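PDB 6E57: surface glycan binding protein B from Bacteroides ovatus, which probably captures cereal mixed-linkage beta-glucan at the surface of a gut bacterium, and is bound here to a mixed-linkage heptasaccharide. Local coordinates for residues T75-F80 with S92-N97; N106-V111 with S120-V125; T369-G374 with Q400-F405. One frame throughout, in Å; residues are numbered along the deposited sequence.

Interaction 1 of 3, residues T75-F80 with S92-N97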
loop_
_atom_site.group_PDB
_atom_site.type_symbol
_atom_site.label_atom_id
_atom_site.label_comp_id
_atom_site.label_asym_id
_atom_site.label_seq_id
_atom_site.Cartn_x
_atom_site.Cartn_y
_atom_site.Cartn_z
ATOM N N THR A 75 -11.952 41.794 -1.339
ATOM C CA THR A 75 -11.332 40.489 -1.066
ATOM C C THR A 75 -10.204 40.218 -2.068
ATOM O O THR A 75 -10.331 40.521 -3.252
ATOM C CB THR A 75 -12.361 39.350 -1.106
ATOM O OG1 THR A 75 -13.054 39.400 -2.355
ATOM C CG2 THR A 75 -13.351 39.416 0.036
ATOM N N THR A 76 -9.107 39.645 -1.557
ATOM C CA THR A 76 -8.014 39.092 -2.359
ATOM C C THR A 76 -7.903 37.591 -2.062
ATOM O O THR A 76 -7.964 37.180 -0.900
ATOM C CB THR A 76 -6.691 39.815 -2.072
ATOM O OG1 THR A 76 -6.879 41.205 -2.343
ATOM C CG2 THR A 76 -5.536 39.290 -2.898
ATOM N N VAL A 77 -7.741 36.783 -3.117
ATOM C CA VAL A 77 -7.635 35.335 -2.976
ATOM C C VAL A 77 -6.280 34.881 -3.535
ATOM O O VAL A 77 -5.854 35.322 -4.607
ATOM C CB VAL A 77 -8.822 34.606 -3.642
ATOM C CG1 VAL A 77 -10.121 35.384 -3.489
ATOM C CG2 VAL A 77 -8.573 34.294 -5.105
ATOM N N THR A 78 -5.609 34.003 -2.782
ATOM C CA THR A 78 -4.326 33.424 -3.157
ATOM C C THR A 78 -4.499 31.912 -3.353
ATOM O O THR A 78 -5.238 31.259 -2.614
ATOM C CB THR A 78 -3.253 33.740 -2.108
ATOM O OG1 THR A 78 -3.289 35.139 -1.837
ATOM C CG2 THR A 78 -1.860 33.361 -2.559
ATOM N N TRP A 79 -3.805 31.370 -4.357
ATOM C CA TRP A 79 -3.863 29.955 -4.683
ATOM C C TRP A 79 -2.511 29.302 -4.364
ATOM O O TRP A 79 -1.457 29.897 -4.599
ATOM C CB TRP A 79 -4.260 29.759 -6.153
ATOM C CG TRP A 79 -5.488 30.511 -6.565
ATOM C CD1 TRP A 79 -5.575 31.843 -6.855
ATOM C CD2 TRP A 79 -6.810 29.977 -6.753
ATOM N NE1 TRP A 79 -6.856 32.173 -7.203
ATOM C CE2 TRP A 79 -7.637 31.049 -7.150
ATOM C CE3 TRP A 79 -7.376 28.705 -6.622
ATOM C CZ2 TRP A 79 -8.996 30.886 -7.415
ATOM C CZ3 TRP A 79 -8.719 28.543 -6.886
ATOM C CH2 TRP A 79 -9.516 29.620 -7.276
ATOM N N PHE A 80 -2.565 28.077 -3.827
ATOM C CA PHE A 80 -1.380 27.304 -3.477
ATOM C C PHE A 80 -1.501 25.883 -4.046
ATOM O O PHE A 80 -2.461 25.178 -3.748
ATOM C CB PHE A 80 -1.199 27.254 -1.959
ATOM C CG PHE A 80 -0.959 28.586 -1.294
ATOM C CD1 PHE A 80 -2.014 29.444 -1.019
ATOM C CD2 PHE A 80 0.318 28.972 -0.916
ATOM C CE1 PHE A 80 -1.793 30.663 -0.396
ATOM C CE2 PHE A 80 0.536 30.192 -0.294
ATOM C CZ PHE A 80 -0.519 31.037 -0.036
ATOM N N SER A 92 -8.356 38.463 -13.672
ATOM C CA SER A 92 -9.012 38.383 -12.369
ATOM C C SER A 92 -8.177 37.501 -11.432
ATOM O O SER A 92 -7.498 36.581 -11.886
ATOM C CB SER A 92 -10.420 37.859 -12.513
ATOM O OG SER A 92 -11.087 37.844 -11.260
ATOM N N ASP A 93 -8.247 37.784 -10.126
ATOM C CA ASP A 93 -7.478 37.058 -9.115
ATOM C C ASP A 93 -8.323 35.942 -8.482
ATOM O O ASP A 93 -7.797 35.176 -7.691
ATOM C CB ASP A 93 -6.955 37.992 -8.021
ATOM C CG ASP A 93 -7.973 38.317 -6.939
ATOM O OD1 ASP A 93 -8.915 39.080 -7.230
ATOM O OD2 ASP A 93 -7.819 37.796 -5.814
ATOM N N LYS A 94 -9.615 35.853 -8.825
ATOM C CA LYS A 94 -10.518 34.868 -8.209
ATOM C C LYS A 94 -11.035 33.874 -9.259
ATOM O O LYS A 94 -12.059 33.220 -9.052
ATOM C CB LYS A 94 -11.651 35.574 -7.455
ATOM C CG LYS A 94 -12.202 36.838 -8.102
ATOM C CD LYS A 94 -13.471 37.349 -7.446
ATOM C CE LYS A 94 -13.350 37.539 -5.947
ATOM N NZ LYS A 94 -12.183 38.378 -5.581
ATOM N N GLU A 95 -10.303 33.749 -10.371
ATOM C CA GLU A 95 -10.432 32.631 -11.301
ATOM C C GLU A 95 -9.023 32.099 -11.582
ATOM O O GLU A 95 -8.159 32.851 -12.019
ATOM C CB GLU A 95 -11.128 33.066 -12.595
ATOM C CG GLU A 95 -11.365 31.928 -13.581
ATOM C CD GLU A 95 -11.896 32.327 -14.951
ATOM O OE1 GLU A 95 -11.672 33.484 -15.369
ATOM O OE2 GLU A 95 -12.526 31.472 -15.608
ATOM N N ILE A 96 -8.800 30.809 -11.307
ATOM C CA ILE A 96 -7.529 30.164 -11.619
ATOM C C ILE A 96 -7.644 29.492 -12.989
ATOM O O ILE A 96 -8.683 28.931 -13.335
ATOM C CB ILE A 96 -7.094 29.166 -10.526
ATOM C CG1 ILE A 96 -5.619 28.783 -10.687
ATOM C CG2 ILE A 96 -7.996 27.941 -10.495
ATOM C CD1 ILE A 96 -5.067 27.945 -9.556
ATOM N N ASN A 97 -6.555 29.591 -13.755
ATOM C CA ASN A 97 -6.354 28.868 -15.002
ATOM C C ASN A 97 -4.910 28.357 -15.014
ATOM O O ASN A 97 -3.977 29.150 -15.145
ATOM C CB ASN A 97 -6.647 29.740 -16.226
ATOM C CG ASN A 97 -6.268 29.068 -17.530
ATOM O OD1 ASN A 97 -6.548 27.889 -17.731
ATOM N ND2 ASN A 97 -5.620 29.803 -18.417
#
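V77 and K94 bring the two backbones closest, with their CA atoms 6.0 Å apart; by W79 and I96 the CA separation has grown to 7.8 Å. No backbone-to-backbone hydrogen bond joins strand 75-80 to 92-97, so side chains do the joining, against backbone or each other. D93 supplies the main polar link. With its CG between the backbone N and the carbonyl carbon (chi1 82°), its carboxylate faces the strand, and D93 OD2 accepts from V77 N at 2.9 Å, nearly straight (172°). This bond takes up a backbone N-H on the strand edge where W79 pairs with V86. K94 bends near its end to set NZ 3.5 Å from T75 OG1, a weak bond; T75 OG1 is also bonded to P71 O.

The apolar half is a CH-pi contact. I96 CB stands 3.7 Å from the centroid of the six-membered ring of W79 and only 5° off its normal, while I96 CD1 reaches W79 CE3 at 3.8 Å. At the ring edge, W79 NE1 points in plane to D93 O, a bond that remains doubtful because the position of that oxygen is less sure. W79 also touches I109 and L67, and I96 touches I65. Side chains meeting between the sheet of 75-81 and that of 63-70 and 95-98 are characteristic of a beta-sandwich, consistent with an Ig-like domain.

Interaction 2 of 3, residues N106-V111 with S120-V125. With EDO (1,2-ethanediol), chain H.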
loop_
_atom_site.group_PDB
_atom_site.type_symbol
_atom_site.label_atom_id
_atom_site.label_comp_id
_atom_site.label_asym_id
_atom_site.label_seq_id
_atom_site.Cartn_x
_atom_site.Cartn_y
_atom_site.Cartn_z
ATOM N N ASN A 106 -2.132 18.958 -3.987
ATOM C CA ASN A 106 -2.821 19.669 -2.923
ATOM C C ASN A 106 -3.106 21.099 -3.402
ATOM O O ASN A 106 -2.189 21.801 -3.830
ATOM C CB ASN A 106 -2.018 19.657 -1.620
ATOM C CG ASN A 106 -2.706 20.418 -0.509
ATOM O OD1 ASN A 106 -2.720 21.650 -0.505
ATOM N ND2 ASN A 106 -3.286 19.693 0.433
ATOM N N LEU A 107 -4.378 21.510 -3.332
ATOM C CA LEU A 107 -4.812 22.866 -3.680
ATOM C C LEU A 107 -5.371 23.549 -2.429
ATOM O O LEU A 107 -6.281 23.016 -1.801
ATOM C CB LEU A 107 -5.878 22.794 -4.779
ATOM C CG LEU A 107 -6.526 24.128 -5.158
ATOM C CD1 LEU A 107 -5.486 25.111 -5.677
ATOM C CD2 LEU A 107 -7.631 23.927 -6.185
ATOM N N LYS A 108 -4.815 24.716 -2.085
ATOM C CA LYS A 108 -5.356 25.586 -1.039
ATOM C C LYS A 108 -5.877 26.871 -1.690
ATOM O O LYS A 108 -5.199 27.458 -2.534
ATOM C CB LYS A 108 -4.300 25.920 0.020
ATOM C CG LYS A 108 -4.001 24.808 1.017
ATOM C CD LYS A 108 -2.885 25.143 1.991
ATOM C CE LYS A 108 -2.369 23.939 2.754
ATOM N NZ LYS A 108 -1.562 23.038 1.895
ATOM N N ILE A 109 -7.086 27.277 -1.286
ATOM C CA ILE A 109 -7.713 28.531 -1.699
ATOM C C ILE A 109 -7.849 29.419 -0.458
ATOM O O ILE A 109 -8.722 29.191 0.373
ATOM C CB ILE A 109 -9.081 28.274 -2.365
ATOM C CG1 ILE A 109 -8.972 27.279 -3.525
ATOM C CG2 ILE A 109 -9.724 29.583 -2.801
ATOM C CD1 ILE A 109 -10.303 26.777 -4.037
ATOM N N GLU A 110 -6.970 30.420 -0.345
ATOM C CA GLU A 110 -6.961 31.334 0.792
ATOM C C GLU A 110 -7.555 32.679 0.365
ATOM O O GLU A 110 -7.016 33.348 -0.510
ATOM C CB GLU A 110 -5.540 31.494 1.335
ATOM C CG GLU A 110 -5.000 30.220 1.960
ATOM C CD GLU A 110 -3.788 30.397 2.859
ATOM O OE1 GLU A 110 -3.467 31.556 3.214
ATOM O OE2 GLU A 110 -3.167 29.370 3.205
ATOM N N VAL A 111 -8.676 33.046 0.994
ATOM C CA VAL A 111 -9.358 34.312 0.765
ATOM C C VAL A 111 -9.117 35.209 1.984
ATOM O O VAL A 111 -9.308 34.776 3.118
ATOM C CB VAL A 111 -10.864 34.096 0.517
ATOM C CG1 VAL A 111 -11.594 35.409 0.274
ATOM C CG2 VAL A 111 -11.112 33.125 -0.627
ATOM N N SER A 120 -11.025 29.650 4.115
ATOM C CA SER A 120 -10.068 28.720 3.518
ATOM C C SER A 120 -10.773 27.460 2.994
ATOM O O SER A 120 -11.744 26.998 3.580
ATOM C CB SER A 120 -9.005 28.368 4.528
ATOM O OG SER A 120 -7.742 28.219 3.903
ATOM N N ARG A 121 -10.259 26.922 1.880
ATOM C CA ARG A 121 -10.645 25.612 1.345
ATOM C C ARG A 121 -9.370 24.854 0.959
ATOM O O ARG A 121 -8.443 25.446 0.405
ATOM C CB ARG A 121 -11.560 25.751 0.122
ATOM C CG ARG A 121 -12.884 26.458 0.384
ATOM C CD ARG A 121 -13.841 25.691 1.282
ATOM N NE ARG A 121 -15.174 26.290 1.304
ATOM C CZ ARG A 121 -15.485 27.436 1.910
ATOM N NH1 ARG A 121 -14.580 28.079 2.628
ATOM N NH2 ARG A 121 -16.701 27.942 1.792
ATOM N N GLU A 122 -9.332 23.550 1.261
ATOM C CA GLU A 122 -8.209 22.683 0.909
ATOM C C GLU A 122 -8.754 21.379 0.315
ATOM O O GLU A 122 -9.599 20.729 0.916
ATOM C CB GLU A 122 -7.333 22.406 2.134
ATOM C CG GLU A 122 -6.005 21.745 1.793
ATOM C CD GLU A 122 -5.206 21.217 2.974
ATOM O OE1 GLU A 122 -4.282 20.409 2.744
ATOM O OE2 GLU A 122 -5.507 21.606 4.121
ATOM N N GLY A 123 -8.255 21.009 -0.869
ATOM C CA GLY A 123 -8.684 19.797 -1.563
ATOM C C GLY A 123 -7.600 19.243 -2.471
ATOM O O GLY A 123 -6.501 19.791 -2.556
ATOM N N LEU A 124 -7.924 18.135 -3.146
ATOM C CA LEU A 124 -7.027 17.484 -4.084
ATOM C C LEU A 124 -7.434 17.860 -5.514
ATOM O O LEU A 124 -8.619 18.050 -5.800
ATOM C CB LEU A 124 -7.094 15.968 -3.876
ATOM C CG LEU A 124 -6.623 15.457 -2.515
ATOM C CD1 LEU A 124 -6.827 13.953 -2.408
ATOM C CD2 LEU A 124 -5.165 15.818 -2.260
ATOM N N VAL A 125 -6.428 17.978 -6.389
ATOM C CA VAL A 125 -6.613 18.124 -7.830
ATOM C C VAL A 125 -5.950 16.918 -8.504
ATOM O O VAL A 125 -4.734 16.738 -8.411
ATOM C CB VAL A 125 -6.031 19.456 -8.343
ATOM C CG1 VAL A 125 -5.951 19.499 -9.862
ATOM C CG2 VAL A 125 -6.812 20.650 -7.815
HETATM C C1 EDO H . -17.162 30.051 5.875
HETATM O O1 EDO H . -18.094 30.976 6.444
HETATM C C2 EDO H . -17.045 30.308 4.374
HETATM O O2 EDO H . -18.317 30.123 3.739
#
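K108 and E122 lie side by side on one face and point the same way, with K108 CG 3.7 Å from E122 CG. N106 comes to the same carboxylate from two residues earlier on the same strand and face: CG anti to the backbone N (chi1 179°) carries the amide across toward strand 120-125, and N106 ND2 donates to E122 OE1 at 2.6 Å on the anti lone pair. The acceptor lies in the amide plane, yet amide and carboxylate planes are turned 60° apart. K108 bends at its last torsion so that NZ reaches N106 OD1 at 3.0 Å from above the carbonyl plane; its ion pair with E122 OE1 is long, 3.9 Å.

On the other face L107 CD2 meets V125 CG2 at 3.8 Å, and R121, opposite I109, leads its end away to bond NH1 to S120 O. Reciprocal backbone bonds pair L107 with G123 and I109 with R121 in this antiparallel hairpin (169°), whose apolar residues L107, I109 and V125 pack on I65, L67 and L63 of the facing sheet. Opposite this apolar side, the N106 amide donates a hydrogen bond to the carboxylate and accepts one from the ammonium, probably easing both charges.

Interaction 3 of 3, residues T369-G374 with Q400-F405. With BGC (beta-D-glucopyranose), chain E; BGC (beta-D-glucopyranose), chain B; BGC (beta-D-glucopyranose), chain C; BGC (beta-D-glucopyranose), chain D.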
loop_
_atom_site.group_PDB
_atom_site.type_symbol
_atom_site.label_atom_id
_atom_site.label_comp_id
_atom_site.label_asym_id
_atom_site.label_seq_id
_atom_site.Cartn_x
_atom_site.Cartn_y
_atom_site.Cartn_z
ATOM N N THR A 369 -17.176 -29.501 3.523
ATOM C CA THR A 369 -17.705 -30.320 4.597
ATOM C C THR A 369 -17.740 -31.780 4.135
ATOM O O THR A 369 -17.403 -32.081 2.984
ATOM C CB THR A 369 -19.110 -29.862 5.004
ATOM O OG1 THR A 369 -19.987 -30.186 3.926
ATOM C CG2 THR A 369 -19.187 -28.384 5.317
ATOM N N GLY A 370 -18.179 -32.667 5.037
ATOM C CA GLY A 370 -18.373 -34.087 4.748
ATOM C C GLY A 370 -19.460 -34.331 3.714
ATOM O O GLY A 370 -19.481 -35.387 3.095
ATOM N N TYR A 371 -20.364 -33.352 3.542
ATOM C CA TYR A 371 -21.457 -33.387 2.547
ATOM C C TYR A 371 -21.008 -32.743 1.223
ATOM O O TYR A 371 -21.816 -32.594 0.304
ATOM C CB TYR A 371 -22.698 -32.654 3.074
ATOM C CG TYR A 371 -23.421 -33.286 4.242
ATOM C CD1 TYR A 371 -22.858 -34.304 5.000
ATOM C CD2 TYR A 371 -24.672 -32.821 4.624
ATOM C CE1 TYR A 371 -23.526 -34.863 6.077
ATOM C CE2 TYR A 371 -25.349 -33.364 5.703
ATOM C CZ TYR A 371 -24.776 -34.391 6.432
ATOM O OH TYR A 371 -25.432 -34.937 7.498
ATOM N N TRP A 372 -19.728 -32.349 1.149
ATOM C CA TRP A 372 -19.088 -31.739 -0.030
ATOM C C TRP A 372 -19.609 -30.317 -0.274
ATOM O O TRP A 372 -19.497 -29.801 -1.382
ATOM C CB TRP A 372 -19.247 -32.619 -1.279
ATOM C CG TRP A 372 -18.441 -33.880 -1.238
ATOM C CD1 TRP A 372 -18.512 -34.874 -0.306
ATOM C CD2 TRP A 372 -17.444 -34.295 -2.185
ATOM N NE1 TRP A 372 -17.630 -35.875 -0.607
ATOM C CE2 TRP A 372 -16.962 -35.549 -1.755
ATOM C CE3 TRP A 372 -16.916 -33.735 -3.351
ATOM C CZ2 TRP A 372 -15.976 -36.245 -2.450
ATOM C CZ3 TRP A 372 -15.943 -34.427 -4.040
ATOM C CH2 TRP A 372 -15.474 -35.661 -3.588
ATOM N N THR A 373 -20.139 -29.677 0.772
ATOM C CA THR A 373 -20.497 -28.268 0.723
ATOM C C THR A 373 -19.215 -27.440 0.837
ATOM O O THR A 373 -18.485 -27.567 1.813
ATOM C CB THR A 373 -21.483 -27.900 1.838
ATOM O OG1 THR A 373 -22.550 -28.848 1.809
ATOM C CG2 THR A 373 -22.032 -26.497 1.699
ATOM N N GLY A 374 -18.958 -26.601 -0.169
ATOM C CA GLY A 374 -17.764 -25.766 -0.221
ATOM C C GLY A 374 -17.750 -24.720 0.882
ATOM O O GLY A 374 -18.735 -24.007 1.089
ATOM N N GLN A 400 -19.735 -29.466 11.820
ATOM C CA GLN A 400 -20.303 -30.407 12.794
ATOM C C GLN A 400 -21.633 -30.970 12.271
ATOM O O GLN A 400 -21.941 -32.136 12.476
ATOM C CB GLN A 400 -20.488 -29.735 14.156
ATOM C CG GLN A 400 -19.183 -29.279 14.797
ATOM C CD GLN A 400 -18.178 -30.395 14.949
ATOM O OE1 GLN A 400 -18.440 -31.410 15.592
ATOM N NE2 GLN A 400 -17.011 -30.212 14.350
ATOM N N ALA A 401 -22.409 -30.125 11.588
ATOM C CA ALA A 401 -23.713 -30.493 11.032
ATOM C C ALA A 401 -23.563 -31.436 9.828
ATOM O O ALA A 401 -24.458 -32.243 9.579
ATOM C CB ALA A 401 -24.469 -29.244 10.649
ATOM N N GLU A 402 -22.449 -31.321 9.087
ATOM C CA GLU A 402 -22.268 -32.004 7.798
ATOM C C GLU A 402 -21.013 -32.895 7.813
ATOM O O GLU A 402 -20.222 -32.883 6.873
ATOM C CB GLU A 402 -22.194 -30.973 6.669
ATOM C CG GLU A 402 -23.454 -30.131 6.528
ATOM C CD GLU A 402 -23.553 -29.300 5.259
ATOM O OE1 GLU A 402 -22.651 -29.411 4.403
ATOM O OE2 GLU A 402 -24.538 -28.542 5.125
ATOM N N ALA A 403 -20.841 -33.663 8.893
ATOM C CA ALA A 403 -19.962 -34.837 8.931
ATOM C C ALA A 403 -18.479 -34.474 8.735
ATOM O O ALA A 403 -17.710 -35.276 8.208
ATOM C CB ALA A 403 -20.422 -35.836 7.896
ATOM N N GLY A 404 -18.076 -33.282 9.184
ATOM C CA GLY A 404 -16.661 -32.938 9.321
ATOM C C GLY A 404 -16.093 -32.205 8.114
ATOM O O GLY A 404 -16.819 -31.623 7.313
ATOM N N PHE A 405 -14.763 -32.248 8.007
ATOM C CA PHE A 405 -13.985 -31.474 7.055
ATOM C C PHE A 405 -13.429 -32.407 5.974
ATOM O O PHE A 405 -12.998 -33.518 6.279
ATOM C CB PHE A 405 -12.864 -30.750 7.803
ATOM C CG PHE A 405 -11.849 -30.053 6.937
ATOM C CD1 PHE A 405 -12.109 -28.797 6.408
ATOM C CD2 PHE A 405 -10.621 -30.641 6.676
ATOM C CE1 PHE A 405 -11.164 -28.152 5.624
ATOM C CE2 PHE A 405 -9.680 -29.998 5.885
ATOM C CZ PHE A 405 -9.954 -28.755 5.361
HETATM C C2 BGC E . -22.330 -35.291 -1.534
HETATM C C3 BGC E . -21.994 -35.652 -2.970
HETATM C C4 BGC E . -20.777 -36.561 -2.985
HETATM C C5 BGC E . -21.053 -37.786 -2.120
HETATM C C6 BGC E . -19.869 -38.740 -2.101
HETATM C C1 BGC E . -22.515 -36.565 -0.705
HETATM O O2 BGC E . -23.505 -34.470 -1.522
HETATM O O3 BGC E . -21.754 -34.456 -3.712
HETATM O O4 BGC E . -20.525 -37.019 -4.314
HETATM O O5 BGC E . -21.354 -37.390 -0.785
HETATM O O6 BGC E . -20.145 -39.821 -1.208
HETATM C C2 BGC B . -28.582 -36.831 6.777
HETATM C C3 BGC B . -27.954 -37.323 5.487
HETATM C C4 BGC B . -26.497 -37.700 5.698
HETATM C C5 BGC B . -26.282 -38.579 6.932
HETATM C C6 BGC B . -24.799 -38.640 7.288
HETATM C C1 BGC B . -28.349 -37.813 7.917
HETATM O O1 BGC B . -28.817 -37.235 9.140
HETATM O O2 BGC B . -29.982 -36.667 6.557
HETATM O O3 BGC B . -28.019 -36.300 4.491
HETATM O O4 BGC B . -26.041 -38.405 4.538
HETATM O O5 BGC B . -26.960 -38.072 8.079
HETATM O O6 BGC B . -24.381 -39.998 7.453
HETATM C C2 BGC C . -24.090 -38.653 3.172
HETATM C C3 BGC C . -23.065 -37.948 2.304
HETATM C C4 BGC C . -23.743 -37.031 1.300
HETATM C C5 BGC C . -24.768 -36.128 1.972
HETATM C C6 BGC C . -25.446 -35.250 0.929
HETATM C C1 BGC C . -25.095 -37.663 3.750
HETATM O O2 BGC C . -23.405 -39.348 4.221
HETATM O O3 BGC C . -22.301 -38.921 1.594
HETATM O O4 BGC C . -22.763 -36.200 0.663
HETATM O O5 BGC C . -25.714 -36.932 2.685
HETATM O O6 BGC C . -26.614 -34.640 1.471
HETATM C C2 BGC D . -18.873 -37.216 -6.012
HETATM C C3 BGC D . -17.807 -36.499 -6.824
HETATM C C4 BGC D . -18.358 -35.220 -7.434
HETATM C C5 BGC D . -19.120 -34.397 -6.388
HETATM C C6 BGC D . -19.845 -33.200 -6.977
HETATM C C1 BGC D . -19.529 -36.273 -5.016
HETATM O O2 BGC D . -18.295 -38.321 -5.313
HETATM O O3 BGC D . -17.348 -37.356 -7.869
HETATM O O4 BGC D . -17.244 -34.464 -7.934
HETATM O O5 BGC D . -20.104 -35.179 -5.717
HETATM O O6 BGC D . -20.104 -32.288 -5.909
#
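T369 and T373 hold the E402 carboxylate through one oxygen. E402 OE1 accepts hydrogen bonds from T369 OG1 at 2.8 Å on its anti lone pair and from T373 OG1 at 2.7 Å on its syn lone pair, so two donors fix the end of the extended glutamate chain. T369 OG1, placed beside both the backbone N and the carbonyl carbon (chi1 69°), accepts in turn from Y371 N at 3.2 Å, an ST turn, and from T373 N. The hydroxyl therefore braces the type I turn from T369 to W372 from within. A polar bond also reaches the glycan: Y371 O accepts from O2 of the chain E glucose at 3.1 Å.

Among backbone contacts, G370 N bonds weakly to both carbonyl oxygens, E402 O and G404 O. T369 CA also makes a CA-H...O contact with G404 O.

A CH-pi contact carries the rest and leads to the glycan. E402 CA sits 3.6 Å from the centroid of the Y371 ring, 11° off the normal, and the carboxylate plane is likewise only 11° from that of the ring. A403 CB adds an apolar touch to Y371 CE1 at 3.7 Å. The opposite face of Y371 receives C5 of the chain C glucose, 3.9 Å above the plane and offset toward the rim. One face of W372 carries two further glucose units, those of chains D and E. E402 is thus a second-shell residue backing a first-shell aromatic of the glycan platform.

In the fold, 369-374 follows strand 364-369, while 400-405 runs from the end of helix 393-401 into strand 405-409. W372 rests on L406 and V408 of that strand, and F405 stacks on F341 of helix 338-343.

Overall arrangement
From the N terminus, interaction 1 closes a loop of 11 residues between 75-80 and 92-97, joining the two sheets of the first domain. Interaction 2 follows, with 8 residues between its segments, as the hairpin of strands 103-113 and 118-128. The two touch because strands 75-81 and 103-113 are sheet neighbours: T78 N lies 2.8 Å from E110 O, and the interaction centres are about 11 Å apart. Interaction 3 closes 25 residues near the C terminus at the glycan site, tying the loop after strand 364-369 to the end of helix 393-401, its centre about 58 Å from that of interaction 2 across the chain's centre. All three are in series; none nests or crosses.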